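Local atomic coordinates of isomaltose glucohydrolase (Kribbella flavida, PDB entry 5Z3E), a protein that hydrolyses the alpha-1,6-glucosidic linkage of isomaltose from the non-reducing end, releasing beta-D-glucose and D-glucose. Residues I84-D89 and A164-L169; F79-I84 and L157-T162. The protein carries 1 engineered substitution. One frame throughout, in Å; residues are numbered along the deposited sequence.

Contact 1: residues I84-D89 and A164-L169; sequences ISRYGD and AARHGL
Ser85 OG is gripped by Arg166 NH2, which donates a 3.0 Å hydrogen bond to it, and by His163, whose ND1 forms a second one. The hydroxyl lies near the guanidinium plane of Arg166, so the arginine uses an edge N-H. With OG opposite the backbone N (chi1 178°), the serine presents its hydroxyl to helix 151-167; so short a side chain suits a buried spot between two helices. The backbone carbonyl of the same residue is used too: His167 NE2 donates to Ser85 O at 3.0 Å, with the oxygen in the imidazole plane and NE2 standing 38° out of the carbonyl plane.

Arg86 crosses Arg166 at about a right angle and lays its CG over the centre of the guanidinium face, 3.5 Å above the plane. Arg86 NE and Arg166 NH1 come within 3.7 Å of each other, a closeness that Glu82, whose OE2 forms salt bridges with both, probably offsets. Gly88, whose CA lies 4.4 Å from His167 CE1, has a positive phi at which a CB would strike the preceding carbonyl oxygen. It is the C-prime residue of a Schellman motif, with Asp89 N bonded to Ile84 O at 3.1 Å and a weak bond from Gly88 N to Ser85 O: the classic way to end a helix, here with Asp89 N-capping helix 90-105.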
# COMPACT_ATOMS: atom_id res chain seq x y z
N ILE A 84 -4.93 -8.31 8.62
CA ILE A 84 -4.80 -9.40 9.57
C ILE A 84 -4.88 -8.89 11.01
O ILE A 84 -5.49 -9.53 11.88
CB ILE A 84 -3.50 -10.17 9.30
CG1 ILE A 84 -3.56 -10.91 7.95
CG2 ILE A 84 -3.13 -11.11 10.44
CD1 ILE A 84 -4.61 -12.03 7.89
N SER A 85 -4.26 -7.75 11.28
CA SER A 85 -4.30 -7.15 12.60
C SER A 85 -5.72 -6.75 12.99
O SER A 85 -6.17 -7.01 14.11
CB SER A 85 -3.38 -5.92 12.63
OG SER A 85 -3.44 -5.29 13.89
N ARG A 86 -6.46 -6.16 12.05
CA ARG A 86 -7.88 -5.85 12.28
C ARG A 86 -8.70 -7.09 12.52
O ARG A 86 -9.60 -7.09 13.36
CB ARG A 86 -8.43 -5.07 11.09
CG ARG A 86 -7.99 -3.62 11.04
CD ARG A 86 -8.36 -2.99 9.73
NE ARG A 86 -8.16 -1.55 9.64
CZ ARG A 86 -9.10 -0.62 9.59
NH1 ARG A 86 -10.37 -0.93 9.72
NH2 ARG A 86 -8.77 0.64 9.38
N TYR A 87 -8.41 -8.16 11.79
CA TYR A 87 -9.10 -9.43 11.97
C TYR A 87 -8.85 -10.00 13.34
O TYR A 87 -9.69 -10.75 13.85
CB TYR A 87 -8.65 -10.42 10.89
CG TYR A 87 -9.48 -11.66 10.78
CD1 TYR A 87 -10.60 -11.68 9.97
CD2 TYR A 87 -9.14 -12.82 11.44
CE1 TYR A 87 -11.37 -12.81 9.83
CE2 TYR A 87 -9.94 -13.98 11.30
CZ TYR A 87 -11.04 -13.94 10.50
OH TYR A 87 -11.85 -15.08 10.35
N GLY A 88 -7.71 -9.68 13.95
CA GLY A 88 -7.40 -10.07 15.31
C GLY A 88 -6.31 -11.11 15.44
O GLY A 88 -6.07 -11.59 16.55
N ASP A 89 -5.64 -11.45 14.34
CA ASP A 89 -4.58 -12.46 14.40
C ASP A 89 -3.25 -11.77 14.73
O ASP A 89 -2.44 -11.42 13.88
CB ASP A 89 -4.51 -13.28 13.12
CG ASP A 89 -3.62 -14.49 13.23
OD1 ASP A 89 -2.74 -14.53 14.11
OD2 ASP A 89 -3.81 -15.42 12.41
N ALA A 164 0.60 -1.87 16.71
CA ALA A 164 0.96 -1.78 18.10
C ALA A 164 -0.06 -1.00 18.91
O ALA A 164 -0.35 -1.35 20.06
CB ALA A 164 2.35 -1.19 18.26
N ALA A 165 -0.59 0.06 18.34
CA ALA A 165 -1.62 0.83 19.04
C ALA A 165 -2.88 0.01 19.22
O ALA A 165 -3.50 0.02 20.29
CB ALA A 165 -1.94 2.11 18.28
N ARG A 166 -3.29 -0.72 18.19
CA ARG A 166 -4.52 -1.51 18.24
C ARG A 166 -4.46 -2.55 19.34
O ARG A 166 -5.44 -2.78 20.04
CB ARG A 166 -4.73 -2.19 16.89
CG ARG A 166 -5.96 -3.10 16.84
CD ARG A 166 -6.19 -3.68 15.45
NE ARG A 166 -6.56 -2.61 14.52
CZ ARG A 166 -5.85 -2.15 13.50
NH1 ARG A 166 -6.27 -1.11 12.82
NH2 ARG A 166 -4.71 -2.73 13.15
N HIS A 167 -3.31 -3.20 19.48
CA HIS A 167 -3.19 -4.36 20.35
C HIS A 167 -2.39 -4.11 21.61
O HIS A 167 -2.12 -5.04 22.37
CB HIS A 167 -2.66 -5.54 19.55
CG HIS A 167 -3.63 -6.00 18.51
ND1 HIS A 167 -4.84 -6.58 18.83
CD2 HIS A 167 -3.60 -5.91 17.15
CE1 HIS A 167 -5.49 -6.86 17.71
NE2 HIS A 167 -4.77 -6.47 16.68
N GLY A 168 -2.04 -2.86 21.88
CA GLY A 168 -1.37 -2.52 23.13
C GLY A 168 0.03 -3.09 23.25
O GLY A 168 0.43 -3.52 24.32
N LEU A 169 0.80 -3.06 22.15
CA LEU A 169 2.11 -3.70 22.10
C LEU A 169 3.23 -2.68 22.25
O LEU A 169 3.11 -1.54 21.85
CB LEU A 169 2.28 -4.44 20.79
CG LEU A 169 1.13 -5.39 20.44
CD1 LEU A 169 1.36 -6.02 19.07
CD2 LEU A 169 0.94 -6.45 21.51

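Contact 2: residues F79-I84 and L157-T162; sequences FTAEGI and LWSVVT
Trp158 drives the outer corner of its six-membered ring, atom CH2, between Phe79 and Glu82. The two aromatic rings meet obliquely, planes 55° apart, and CE1 of Phe79 comes within 3.8 Å of Trp158 CH2. Glu82 crosses the indole at about a right angle, its CG 3.7 Å from Trp158 CH2, so the methylenes of an acidic residue serve as apolar packing. The chain then bends at chi2, bringing the carboxylate up to Thr162, with Glu82 OE1 3.5 Å from Thr162 CG2. At chi1 -60° the Thr162 hydroxyl lies beside the backbone N and its OG1 bonds Trp158 O at 2.7 Å, while the methyl is set anti to that N and faces the carboxylate.

A water bridges the helices, donating to Glu82 OE1 at 2.7 Å and to Ser159 O, and accepting from Ser159 OG in one of that serine's two conformers. Were Glu82 replaced by an alanine, the water would probably lose an acceptor, and Arg86 and Arg166 the carboxylate they share. The two helix segments run nearly parallel, 17° apart with axes 9.3 Å from each other; helix 382-394 packs on Phe79, while helix 90-105 touches Ala81 and Ser159 and helix 175-188 touches Leu157.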
# COMPACT_ATOMS: atom_id res chain seq x y z
N PHE A 79 -0.21 -3.64 3.96
CA PHE A 79 -1.67 -3.64 3.91
C PHE A 79 -2.23 -5.00 4.31
O PHE A 79 -3.26 -5.08 4.97
CB PHE A 79 -2.18 -3.21 2.54
CG PHE A 79 -2.16 -1.73 2.32
CD1 PHE A 79 -3.02 -0.89 3.00
CD2 PHE A 79 -1.35 -1.17 1.35
CE1 PHE A 79 -3.03 0.48 2.76
CE2 PHE A 79 -1.40 0.18 1.07
CZ PHE A 79 -2.22 1.01 1.81
N THR A 80 -1.57 -6.08 3.89
CA THR A 80 -1.97 -7.42 4.30
C THR A 80 -1.94 -7.52 5.81
O THR A 80 -2.89 -8.00 6.44
CB THR A 80 -1.08 -8.48 3.62
OG1 THR A 80 -1.23 -8.40 2.19
CG2 THR A 80 -1.44 -9.88 4.03
N ALA A 81 -0.84 -7.07 6.41
CA ALA A 81 -0.69 -7.12 7.85
C ALA A 81 -1.74 -6.32 8.58
O ALA A 81 -2.20 -6.70 9.66
CB ALA A 81 0.71 -6.63 8.25
N GLU A 82 -2.13 -5.16 8.03
CA GLU A 82 -3.18 -4.35 8.64
C GLU A 82 -4.52 -5.07 8.60
O GLU A 82 -5.26 -5.04 9.59
CB GLU A 82 -3.25 -2.98 7.94
CG GLU A 82 -4.41 -2.11 8.36
CD GLU A 82 -4.44 -1.64 9.81
OE1 GLU A 82 -3.54 -1.97 10.61
OE2 GLU A 82 -5.43 -0.92 10.13
N GLY A 83 -4.85 -5.71 7.49
CA GLY A 83 -6.07 -6.51 7.46
C GLY A 83 -6.07 -7.62 8.48
O GLY A 83 -7.06 -7.86 9.16
N ILE A 84 -4.93 -8.31 8.62
CA ILE A 84 -4.80 -9.40 9.57
C ILE A 84 -4.88 -8.89 11.01
O ILE A 84 -5.49 -9.53 11.88
CB ILE A 84 -3.50 -10.17 9.30
CG1 ILE A 84 -3.56 -10.91 7.95
CG2 ILE A 84 -3.13 -11.11 10.44
CD1 ILE A 84 -4.61 -12.03 7.89
N LEU A 157 6.08 1.67 8.32
CA LEU A 157 6.01 2.47 9.54
C LEU A 157 4.57 2.68 9.97
O LEU A 157 4.22 2.53 11.15
CB LEU A 157 6.70 3.81 9.32
CG LEU A 157 8.22 3.75 9.19
CD1 LEU A 157 8.73 5.17 8.96
CD2 LEU A 157 8.89 3.14 10.41
N TRP A 158 3.71 3.08 9.03
CA TRP A 158 2.29 3.23 9.34
C TRP A 158 1.71 1.94 9.90
O TRP A 158 1.00 1.93 10.91
CB TRP A 158 1.53 3.69 8.08
CG TRP A 158 0.06 3.44 8.13
CD1 TRP A 158 -0.88 4.13 8.84
CD2 TRP A 158 -0.64 2.34 7.51
NE1 TRP A 158 -2.12 3.53 8.68
CE2 TRP A 158 -1.99 2.44 7.88
CE3 TRP A 158 -0.25 1.31 6.65
CZ2 TRP A 158 -2.96 1.52 7.42
CZ3 TRP A 158 -1.20 0.42 6.19
CH2 TRP A 158 -2.53 0.54 6.57
N SER A 159 2.00 0.82 9.24
CA SER A 159 1.41 -0.46 9.61
C SER A 159 1.83 -0.90 11.01
O SER A 159 1.00 -1.33 11.82
CB SER A 159 1.79 -1.50 8.57
OG SER A 159 1.41 -2.80 8.93
N VAL A 160 3.12 -0.84 11.31
CA VAL A 160 3.60 -1.36 12.59
C VAL A 160 3.10 -0.49 13.74
O VAL A 160 2.70 -1.01 14.78
CB VAL A 160 5.14 -1.57 12.57
CG1 VAL A 160 5.94 -0.28 12.55
CG2 VAL A 160 5.55 -2.44 13.75
N VAL A 161 3.10 0.84 13.56
CA VAL A 161 2.58 1.72 14.60
C VAL A 161 1.10 1.44 14.83
O VAL A 161 0.63 1.37 15.97
CB VAL A 161 2.83 3.19 14.23
CG1 VAL A 161 2.08 4.13 15.18
CG2 VAL A 161 4.32 3.50 14.28
N THR A 162 0.34 1.31 13.75
CA THR A 162 -1.11 1.10 13.86
C THR A 162 -1.40 -0.21 14.56
O THR A 162 -2.30 -0.29 15.42
CB THR A 162 -1.75 1.16 12.46
OG1 THR A 162 -1.50 2.43 11.89
CG2 THR A 162 -3.24 0.95 12.51
O HOH W 1 -0.97 -2.72 10.49

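In the fold
Both contacts join helix 74-87 to helix 151-167, neighbours whose parallel course is consistent with inner helices of the (alpha/alpha)6 barrel of family 15 glycosidases. Contact 2 is buried, centred about 10 Å from the centre of the chain, and relies on aromatic and methylene packing with a bridging water. Contact 1, about 18 Å from that centre, lies at the surface where both helices end, and works through hydrogen bonds and arginine side chains. Their centres are about 9 Å apart, and one salt bridge ties them: Glu82 OE2 of contact 2 meets Arg166 NH1 of contact 1 at 2.8 Å. Glu82 thus links the buried, largely carbon-lined packing to the arginines nearer the surface.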